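Local coordinates for erythrocyte membrane protein 1 (Plasmodium falciparum, PDB 2XU0) that probably binds host-cell surface receptors as a malaria adhesin, this piece being the N-terminal segment with the first Duffy-binding-like domain, which takes part in rosetting, at residues Trp315-Trp319 and Lys387-Phe391; Ile326-Ile331 and Tyr380-Ile384. The protein carries 10 engineered substitutions. One frame throughout, in Å; residues are numbered along the deposited sequence. Where two conformers were deposited one is given.

Interaction 1. Residues Trp315-Trp319 and Lys387-Phe391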
ATOM      1  N   TRP A 315      -1.698  -4.738   1.324  1.00 25.35           N
ATOM      2  CA  TRP A 315      -2.603  -4.016   0.432  1.00 26.26           C
ATOM      3  C   TRP A 315      -3.756  -3.354   1.141  1.00 28.68           C
ATOM      4  O   TRP A 315      -4.142  -2.257   0.755  1.00 26.67           O
ATOM      5  CB  TRP A 315      -3.129  -4.917  -0.692  1.00 25.26           C
ATOM      6  CG  TRP A 315      -2.105  -5.359  -1.709  1.00 26.18           C
ATOM      7  CD1 TRP A 315      -0.819  -4.905  -1.859  1.00 28.54           C
ATOM      8  CD2 TRP A 315      -2.376  -6.192  -2.853  1.00 25.78           C
ATOM      9  NE1 TRP A 315      -0.243  -5.490  -2.975  1.00 28.38           N
ATOM     10  CE2 TRP A 315      -1.188  -6.255  -3.621  1.00 29.83           C
ATOM     11  CE3 TRP A 315      -3.512  -6.895  -3.300  1.00 26.51           C
ATOM     12  CZ2 TRP A 315      -1.093  -7.038  -4.792  1.00 29.27           C
ATOM     13  CZ3 TRP A 315      -3.408  -7.694  -4.438  1.00 27.70           C
ATOM     14  CH2 TRP A 315      -2.210  -7.769  -5.163  1.00 28.26           C
ATOM     15  N   PHE A 316      -4.305  -4.013   2.180  1.00 25.78           N
ATOM     16  CA  PHE A 316      -5.410  -3.480   2.947  1.00 24.83           C
ATOM     17  C   PHE A 316      -4.895  -2.287   3.785  1.00 26.39           C
ATOM     18  O   PHE A 316      -5.606  -1.302   3.930  1.00 26.24           O
ATOM     19  CB  PHE A 316      -6.001  -4.622   3.832  1.00 26.57           C
ATOM     20  CG  PHE A 316      -7.358  -4.423   4.473  1.00 26.95           C
ATOM     21  CD1 PHE A 316      -8.130  -3.293   4.190  1.00 28.41           C
ATOM     22  CD2 PHE A 316      -7.858  -5.356   5.387  1.00 26.33           C
ATOM     23  CE1 PHE A 316      -9.391  -3.112   4.785  1.00 28.02           C
ATOM     24  CE2 PHE A 316      -9.100  -5.160   6.006  1.00 28.07           C
ATOM     25  CZ  PHE A 316      -9.871  -4.055   5.685  1.00 26.90           C
ATOM     26  N   GLU A 317      -3.660  -2.369   4.318  1.00 21.88           N
ATOM     27  CA  GLU A 317      -3.072  -1.269   5.098  1.00 22.21           C
ATOM     28  C   GLU A 317      -2.846  -0.059   4.155  1.00 26.44           C
ATOM     29  O   GLU A 317      -3.141   1.069   4.526  1.00 25.39           O
ATOM     30  CB  GLU A 317      -1.752  -1.719   5.781  1.00 23.52           C
ATOM     31  CG  GLU A 317      -1.074  -0.650   6.618  1.00 32.29           C
ATOM     32  CD  GLU A 317      -0.208   0.360   5.883  1.00 43.88           C
ATOM     33  OE1 GLU A 317       0.222   0.080   4.741  1.00 31.82           O
ATOM     34  OE2 GLU A 317       0.007   1.458   6.442  1.00 32.78           O
ATOM     35  N   GLU A 318      -2.365  -0.295   2.941  1.00 25.05           N
ATOM     36  CA  GLU A 318      -2.180   0.806   1.978  1.00 26.18           C
ATOM     37  C   GLU A 318      -3.539   1.333   1.505  1.00 31.57           C
ATOM     38  O   GLU A 318      -3.702   2.542   1.293  1.00 31.63           O
ATOM     39  CB  GLU A 318      -1.374   0.316   0.789  1.00 27.92           C
ATOM     40  CG  GLU A 318      -1.019   1.393  -0.225  1.00 27.18           C
ATOM     41  CD  GLU A 318      -0.120   0.874  -1.317  1.00 34.14           C
ATOM     42  OE1 GLU A 318       0.227  -0.330  -1.278  1.00 36.35           O
ATOM     43  OE2 GLU A 318       0.294   1.682  -2.181  1.00 39.23           O
ATOM     44  N   TRP A 319      -4.540   0.435   1.392  1.00 30.00           N
ATOM     45  CA  TRP A 319      -5.881   0.847   0.978  1.00 27.74           C
ATOM     46  C   TRP A 319      -6.405   1.869   1.967  1.00 30.85           C
ATOM     47  O   TRP A 319      -6.905   2.920   1.566  1.00 30.57           O
ATOM     48  CB  TRP A 319      -6.840  -0.357   0.867  1.00 25.65           C
ATOM     49  CG  TRP A 319      -8.244   0.040   0.505  1.00 27.12           C
ATOM     50  CD1 TRP A 319      -8.769   0.122  -0.754  1.00 29.91           C
ATOM     51  CD2 TRP A 319      -9.261   0.522   1.398  1.00 27.29           C
ATOM     52  NE1 TRP A 319     -10.059   0.597  -0.700  1.00 29.71           N
ATOM     53  CE2 TRP A 319     -10.389   0.852   0.607  1.00 30.92           C
ATOM     54  CE3 TRP A 319      -9.359   0.638   2.796  1.00 28.68           C
ATOM     55  CZ2 TRP A 319     -11.588   1.302   1.167  1.00 29.49           C
ATOM     56  CZ3 TRP A 319     -10.522   1.153   3.347  1.00 30.07           C
ATOM     57  CH2 TRP A 319     -11.616   1.495   2.532  1.00 30.92           C
ATOM     58  N   LYS A 387     -15.702   3.206  -2.093  1.00 28.10           N
ATOM     59  CA  LYS A 387     -14.680   2.913  -1.068  1.00 26.52           C
ATOM     60  C   LYS A 387     -15.294   2.022   0.007  1.00 32.43           C
ATOM     61  O   LYS A 387     -14.681   1.040   0.413  1.00 32.65           O
ATOM     62  CB  LYS A 387     -14.115   4.215  -0.488  1.00 27.70           C
ATOM     63  CG  LYS A 387     -13.174   4.941  -1.455  1.00 31.21           C
ATOM     64  CD  LYS A 387     -11.845   4.203  -1.539  1.00 39.50           C
ATOM     65  CE  LYS A 387     -11.140   4.374  -2.842  1.00 51.92           C
ATOM     66  NZ  LYS A 387      -9.971   3.460  -2.898  1.00 62.14           N
ATOM     67  N   LEU A 388     -16.564   2.278   0.354  1.00 29.38           N
ATOM     68  CA  LEU A 388     -17.283   1.439   1.303  1.00 28.53           C
ATOM     69  C   LEU A 388     -17.318   0.004   0.799  1.00 32.06           C
ATOM     70  O   LEU A 388     -17.136  -0.900   1.610  1.00 33.01           O
ATOM     71  CB  LEU A 388     -18.718   1.954   1.559  1.00 27.94           C
ATOM     72  CG  LEU A 388     -19.617   1.112   2.528  1.00 31.35           C
ATOM     73  CD1 LEU A 388     -18.971   0.941   3.928  1.00 30.22           C
ATOM     74  CD2 LEU A 388     -21.019   1.693   2.651  1.00 31.96           C
ATOM     75  N   GLU A 389     -17.607  -0.214  -0.510  1.00 27.53           N
ATOM     76  CA  GLU A 389     -17.696  -1.562  -1.060  1.00 27.55           C
ATOM     77  C   GLU A 389     -16.339  -2.258  -0.995  1.00 30.28           C
ATOM     78  O   GLU A 389     -16.259  -3.387  -0.525  1.00 28.84           O
ATOM     79  CB  GLU A 389     -18.306  -1.581  -2.472  1.00 28.54           C
ATOM     80  CG  GLU A 389     -18.280  -2.949  -3.129  1.00 37.12           C
ATOM     81  CD  GLU A 389     -19.109  -2.996  -4.400  1.00 68.78           C
ATOM     82  OE1 GLU A 389     -18.507  -3.062  -5.495  1.00 61.31           O
ATOM     83  OE2 GLU A 389     -20.357  -2.908  -4.306  1.00 72.17           O
ATOM     84  N   GLU A 390     -15.283  -1.566  -1.433  1.00 26.75           N
ATOM     85  CA  GLU A 390     -13.901  -2.032  -1.355  1.00 26.44           C
ATOM     86  C   GLU A 390     -13.556  -2.438   0.064  1.00 27.43           C
ATOM     87  O   GLU A 390     -12.860  -3.433   0.257  1.00 25.35           O
ATOM     88  CB  GLU A 390     -12.957  -0.921  -1.829  1.00 27.73           C
ATOM     89  CG  GLU A 390     -13.018  -0.695  -3.334  1.00 31.04           C
ATOM     90  CD  GLU A 390     -12.128   0.419  -3.849  0.80 31.42           C
ATOM     91  OE1 GLU A 390     -11.406   1.029  -3.034  0.60 18.26           O
ATOM     92  OE2 GLU A 390     -12.248   0.763  -5.044  0.60 23.96           O
ATOM     93  N   PHE A 391     -14.007  -1.642   1.046  1.00 24.26           N
ATOM     94  CA  PHE A 391     -13.812  -1.868   2.466  1.00 23.34           C
ATOM     95  C   PHE A 391     -14.468  -3.183   2.927  1.00 27.20           C
ATOM     96  O   PHE A 391     -13.793  -4.016   3.543  1.00 26.74           O
ATOM     97  CB  PHE A 391     -14.359  -0.673   3.297  1.00 25.70           C
ATOM     98  CG  PHE A 391     -14.357  -1.012   4.769  1.00 27.38           C
ATOM     99  CD1 PHE A 391     -13.162  -1.031   5.493  1.00 30.53           C
ATOM    100  CD2 PHE A 391     -15.518  -1.435   5.401  1.00 28.64           C
ATOM    101  CE1 PHE A 391     -13.141  -1.443   6.828  1.00 30.79           C
ATOM    102  CE2 PHE A 391     -15.496  -1.845   6.734  1.00 31.58           C
ATOM    103  CZ  PHE A 391     -14.305  -1.849   7.435  1.00 29.86           C
TER
HETATM  104  O   HOH W   1      -7.803   3.548  -1.100  1.00 28.38           O
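The indole of Trp319 reaches straight across from its helix and meets the carboxylate of Glu390 through the pyrrole N-H. Trp319 NE1 donates to Glu390 OE1 over 2.7 Å, nearly straight at 168°; the oxygen lies practically in the indole plane and is met on its anti side, slightly out of the carboxylate plane. Indole and carboxylate planes are turned 70° from each other. The syn side of the same OE1 takes a 2.8 Å salt bridge from NZ of Lys387, one turn earlier on the Glu390 helix, so one oxygen is gripped by two donors, which would help set the carboxylate's rotation and favour its charged form. The lysine gets there through a bend at chi2 that turns its chain back past the indole, running opposite to it. NZ also donates to a water whose oxygen lies over one indole face, toward the rim, and donates to Trp319 O at 2.9 Å. The two short segments run antiparallel (156°), axes 12.1 Å apart at closest, within the helical core of the Duffy-binding-like fold; large side chains span the gap. The benzo edge of Trp319 points at the other backbone, CZ2 coming 3.2 Å from Lys387 O, a carbonyl already bonded to Phe391 N. The Phe391 side chain runs at about a right angle to that of Trp319, its CB 3.6 Å from Trp319 CH2, and its ring edge faces CZ3. Phe316, a turn before Trp319, touches Phe391 more loosely, CZ to CE1 at 4.3 Å. Phe461 packs against Phe391 and Phe323 against Trp319.

Interaction 2. Residues Ile326-Ile331 and Tyr380-Ile384; sequences IKKIKI and YNEWI
Ile326 sets its CG2 methyl 3.6 Å from CZ2 of Trp383, an indole that also meets the ring of Phe323, beginning a seam between two long helices of the C-terminal subdomain of the Duffy-binding-like domain, whose segments here run antiparallel (166°). One residue on, the backbone N and CB of Lys327 lie beside CH2 of the same indole. The Lys327 chain is fully extended, CG anti to the backbone N (chi1 -176°), and runs past the phenol of Tyr380, CE 3.3 Å from OH, to bring its ammonium to the carbonyl of Thr460. Lys330, a turn later, points at the opposing helix. Its CB meets the edge of the Tyr380 ring at CD1 (3.7 Å), and its CD and CE then lie over one face of Trp383: CE stands 3.6 Å directly above the centre of the five-membered ring, a CH-pi contact. A bend at chi4 (-99°) leaves NZ over that face too, 4.5 Å from the same centre, in a cation-pi interaction, while the charge is also paired with Glu107. Ile331 finishes the row against the hydroxyl end of Tyr380, its CD1 methyl 3.3 Å from CZ and 3.1 Å from OH.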
ATOM      1  N   ILE A 326      -6.671  10.540   0.611  1.00 35.49           N
ATOM      2  CA  ILE A 326      -7.540  11.014  -0.468  1.00 34.19           C
ATOM      3  C   ILE A 326      -8.840  11.639   0.049  1.00 39.09           C
ATOM      4  O   ILE A 326      -9.280  12.640  -0.517  1.00 39.67           O
ATOM      5  CB  ILE A 326      -7.760   9.940  -1.593  1.00 35.58           C
ATOM      6  CG1 ILE A 326      -6.427   9.505  -2.287  1.00 35.23           C
ATOM      7  CG2 ILE A 326      -8.798  10.352  -2.627  1.00 33.97           C
ATOM      8  CD1 ILE A 326      -5.562  10.653  -2.772  1.00 52.67           C
ATOM      9  N   LYS A 327      -9.453  11.061   1.095  1.00 34.72           N
ATOM     10  CA  LYS A 327     -10.677  11.591   1.699  1.00 34.98           C
ATOM     11  C   LYS A 327     -10.479  13.053   2.139  1.00 41.76           C
ATOM     12  O   LYS A 327     -11.371  13.881   1.920  1.00 41.77           O
ATOM     13  CB  LYS A 327     -11.153  10.723   2.885  1.00 36.27           C
ATOM     14  CG  LYS A 327     -12.477  11.184   3.498  1.00 37.00           C
ATOM     15  CD  LYS A 327     -12.889  10.306   4.686  1.00 39.05           C
ATOM     16  CE  LYS A 327     -14.173  10.815   5.277  1.00 41.79           C
ATOM     17  NZ  LYS A 327     -14.649   9.980   6.409  1.00 47.64           N
ATOM     18  N   LYS A 328      -9.315  13.367   2.747  1.00 37.80           N
ATOM     19  CA  LYS A 328      -9.002  14.736   3.167  1.00 38.49           C
ATOM     20  C   LYS A 328      -8.972  15.682   1.957  1.00 42.64           C
ATOM     21  O   LYS A 328      -9.573  16.759   2.020  1.00 41.17           O
ATOM     22  CB  LYS A 328      -7.689  14.801   3.961  1.00 40.58           C
ATOM     23  CG  LYS A 328      -7.879  14.457   5.426  1.00 48.78           C
ATOM     24  CD  LYS A 328      -6.546  14.398   6.147  1.00 54.73           C
ATOM     25  CE  LYS A 328      -6.620  13.541   7.382  1.00 55.92           C
ATOM     26  NZ  LYS A 328      -5.367  12.771   7.585  1.00 56.05           N
ATOM     27  N   ILE A 329      -8.363  15.240   0.840  1.00 39.15           N
ATOM     28  CA  ILE A 329      -8.323  16.026  -0.393  1.00 39.87           C
ATOM     29  C   ILE A 329      -9.739  16.282  -0.942  1.00 45.79           C
ATOM     30  O   ILE A 329     -10.060  17.415  -1.338  1.00 46.50           O
ATOM     31  CB  ILE A 329      -7.428  15.345  -1.442  1.00 43.02           C
ATOM     32  CG1 ILE A 329      -5.934  15.377  -1.009  1.00 41.94           C
ATOM     33  CG2 ILE A 329      -7.651  15.962  -2.851  1.00 44.46           C
ATOM     34  CD1 ILE A 329      -5.035  14.415  -1.798  1.00 38.83           C
ATOM     35  N   LYS A 330     -10.582  15.235  -0.946  1.00 41.03           N
ATOM     36  CA  LYS A 330     -11.939  15.325  -1.472  1.00 39.62           C
ATOM     37  C   LYS A 330     -12.846  16.171  -0.603  1.00 43.93           C
ATOM     38  O   LYS A 330     -13.626  16.930  -1.157  1.00 44.66           O
ATOM     39  CB  LYS A 330     -12.530  13.939  -1.750  1.00 40.04           C
ATOM     40  CG  LYS A 330     -11.714  13.175  -2.744  1.00 32.73           C
ATOM     41  CD  LYS A 330     -12.474  12.052  -3.381  1.00 34.38           C
ATOM     42  CE  LYS A 330     -11.624  11.445  -4.470  1.00 31.41           C
ATOM     43  NZ  LYS A 330     -11.989  11.933  -5.821  1.00 37.47           N
ATOM     44  N   ILE A 331     -12.722  16.092   0.738  1.00 41.29           N
ATOM     45  CA  ILE A 331     -13.530  16.899   1.667  1.00 42.25           C
ATOM     46  C   ILE A 331     -13.266  18.404   1.458  1.00 48.13           C
ATOM     47  O   ILE A 331     -14.211  19.196   1.466  1.00 45.72           O
ATOM     48  CB  ILE A 331     -13.341  16.455   3.141  1.00 45.49           C
ATOM     49  CG1 ILE A 331     -13.985  15.080   3.423  1.00 46.63           C
ATOM     50  CG2 ILE A 331     -13.787  17.537   4.168  1.00 45.95           C
ATOM     51  CD1 ILE A 331     -15.469  15.029   3.434  1.00 60.00           C
ATOM     52  N   TYR A 380     -18.647  13.291  -4.590  1.00 38.47           N
ATOM     53  CA  TYR A 380     -18.008  12.820  -3.357  1.00 37.14           C
ATOM     54  C   TYR A 380     -18.742  11.570  -2.857  1.00 39.36           C
ATOM     55  O   TYR A 380     -18.099  10.603  -2.472  1.00 38.60           O
ATOM     56  CB  TYR A 380     -18.024  13.912  -2.257  1.00 37.33           C
ATOM     57  CG  TYR A 380     -17.420  13.450  -0.948  1.00 37.36           C
ATOM     58  CD1 TYR A 380     -16.038  13.359  -0.788  1.00 38.46           C
ATOM     59  CD2 TYR A 380     -18.227  13.034   0.106  1.00 37.90           C
ATOM     60  CE1 TYR A 380     -15.473  12.891   0.403  1.00 36.70           C
ATOM     61  CE2 TYR A 380     -17.674  12.578   1.306  1.00 38.32           C
ATOM     62  CZ  TYR A 380     -16.295  12.493   1.442  1.00 42.53           C
ATOM     63  OH  TYR A 380     -15.744  12.046   2.619  1.00 43.87           O
ATOM     64  N   ASN A 381     -20.069  11.581  -2.873  1.00 36.45           N
ATOM     65  CA  ASN A 381     -20.827  10.410  -2.418  1.00 37.81           C
ATOM     66  C   ASN A 381     -20.587   9.182  -3.310  1.00 42.68           C
ATOM     67  O   ASN A 381     -20.597   8.081  -2.772  1.00 42.18           O
ATOM     68  CB  ASN A 381     -22.326  10.695  -2.317  1.00 41.74           C
ATOM     69  CG  ASN A 381     -22.712  11.756  -1.322  1.00 62.03           C
ATOM     70  OD1 ASN A 381     -21.953  12.119  -0.416  1.00 49.77           O
ATOM     71  ND2 ASN A 381     -23.914  12.289  -1.488  1.00 54.15           N
ATOM     72  N   GLU A 382     -20.357   9.352  -4.638  1.00 38.92           N
ATOM     73  CA  GLU A 382     -20.108   8.173  -5.485  1.00 38.75           C
ATOM     74  C   GLU A 382     -18.773   7.504  -5.116  1.00 41.92           C
ATOM     75  O   GLU A 382     -18.714   6.268  -5.004  1.00 40.76           O
ATOM     76  CB  GLU A 382     -20.231   8.423  -7.001  1.00 39.86           C
ATOM     77  CG  GLU A 382     -19.176   9.254  -7.708  0.50 51.82           C
ATOM     78  CD  GLU A 382     -19.336   9.279  -9.219  0.50 66.47           C
ATOM     79  OE1 GLU A 382     -18.725  10.159  -9.867  0.50 50.86           O
ATOM     80  OE2 GLU A 382     -20.075   8.420  -9.756  0.50 52.51           O
ATOM     81  N   TRP A 383     -17.722   8.338  -4.875  1.00 36.12           N
ATOM     82  CA  TRP A 383     -16.413   7.838  -4.450  1.00 34.41           C
ATOM     83  C   TRP A 383     -16.528   7.108  -3.124  1.00 34.39           C
ATOM     84  O   TRP A 383     -16.019   6.007  -3.027  1.00 34.16           O
ATOM     85  CB  TRP A 383     -15.391   8.970  -4.365  1.00 32.81           C
ATOM     86  CG  TRP A 383     -14.038   8.523  -3.893  1.00 33.40           C
ATOM     87  CD1 TRP A 383     -13.060   7.925  -4.634  1.00 35.92           C
ATOM     88  CD2 TRP A 383     -13.505   8.687  -2.576  1.00 32.81           C
ATOM     89  NE1 TRP A 383     -11.956   7.685  -3.850  1.00 34.14           N
ATOM     90  CE2 TRP A 383     -12.193   8.170  -2.588  1.00 35.75           C
ATOM     91  CE3 TRP A 383     -13.988   9.284  -1.397  1.00 34.26           C
ATOM     92  CZ2 TRP A 383     -11.388   8.151  -1.442  1.00 35.21           C
ATOM     93  CZ3 TRP A 383     -13.173   9.299  -0.272  1.00 35.13           C
ATOM     94  CH2 TRP A 383     -11.894   8.734  -0.301  1.00 35.56           C
ATOM     95  N   ILE A 384     -17.224   7.699  -2.125  1.00 31.85           N
ATOM     96  CA  ILE A 384     -17.380   7.132  -0.782  1.00 34.46           C
ATOM     97  C   ILE A 384     -18.113   5.797  -0.835  1.00 38.04           C
ATOM     98  O   ILE A 384     -17.799   4.890  -0.060  1.00 37.93           O
ATOM     99  CB  ILE A 384     -18.041   8.172   0.187  1.00 38.86           C
ATOM    100  CG1 ILE A 384     -16.999   9.095   0.802  1.00 39.71           C
ATOM    101  CG2 ILE A 384     -18.949   7.539   1.276  1.00 42.87           C
ATOM    102  CD1 ILE A 384     -15.981   8.498   1.908  1.00 40.70           C
TER

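In the fold
Starting from the N-terminal segment, the chain runs through many helices before entering helix 311-338, which carries 315-319 and, further on, 326-331. It then makes the short hairpin of strands 339-340 and 345-346, crosses a long loop and returns along helix 371-407. There 380-384 comes first and closes the inner loop of interaction 2; 387-391 follows and closes the outer loop of interaction 1. The contacts are therefore nested, with centres 14 Å apart along one antiparallel helix pair. Interaction 1 joins the pair nearer the chain's centre (about 10 Å from it, centre to centre), beside helix 429-437; interaction 2 joins it farther out (about 18 Å).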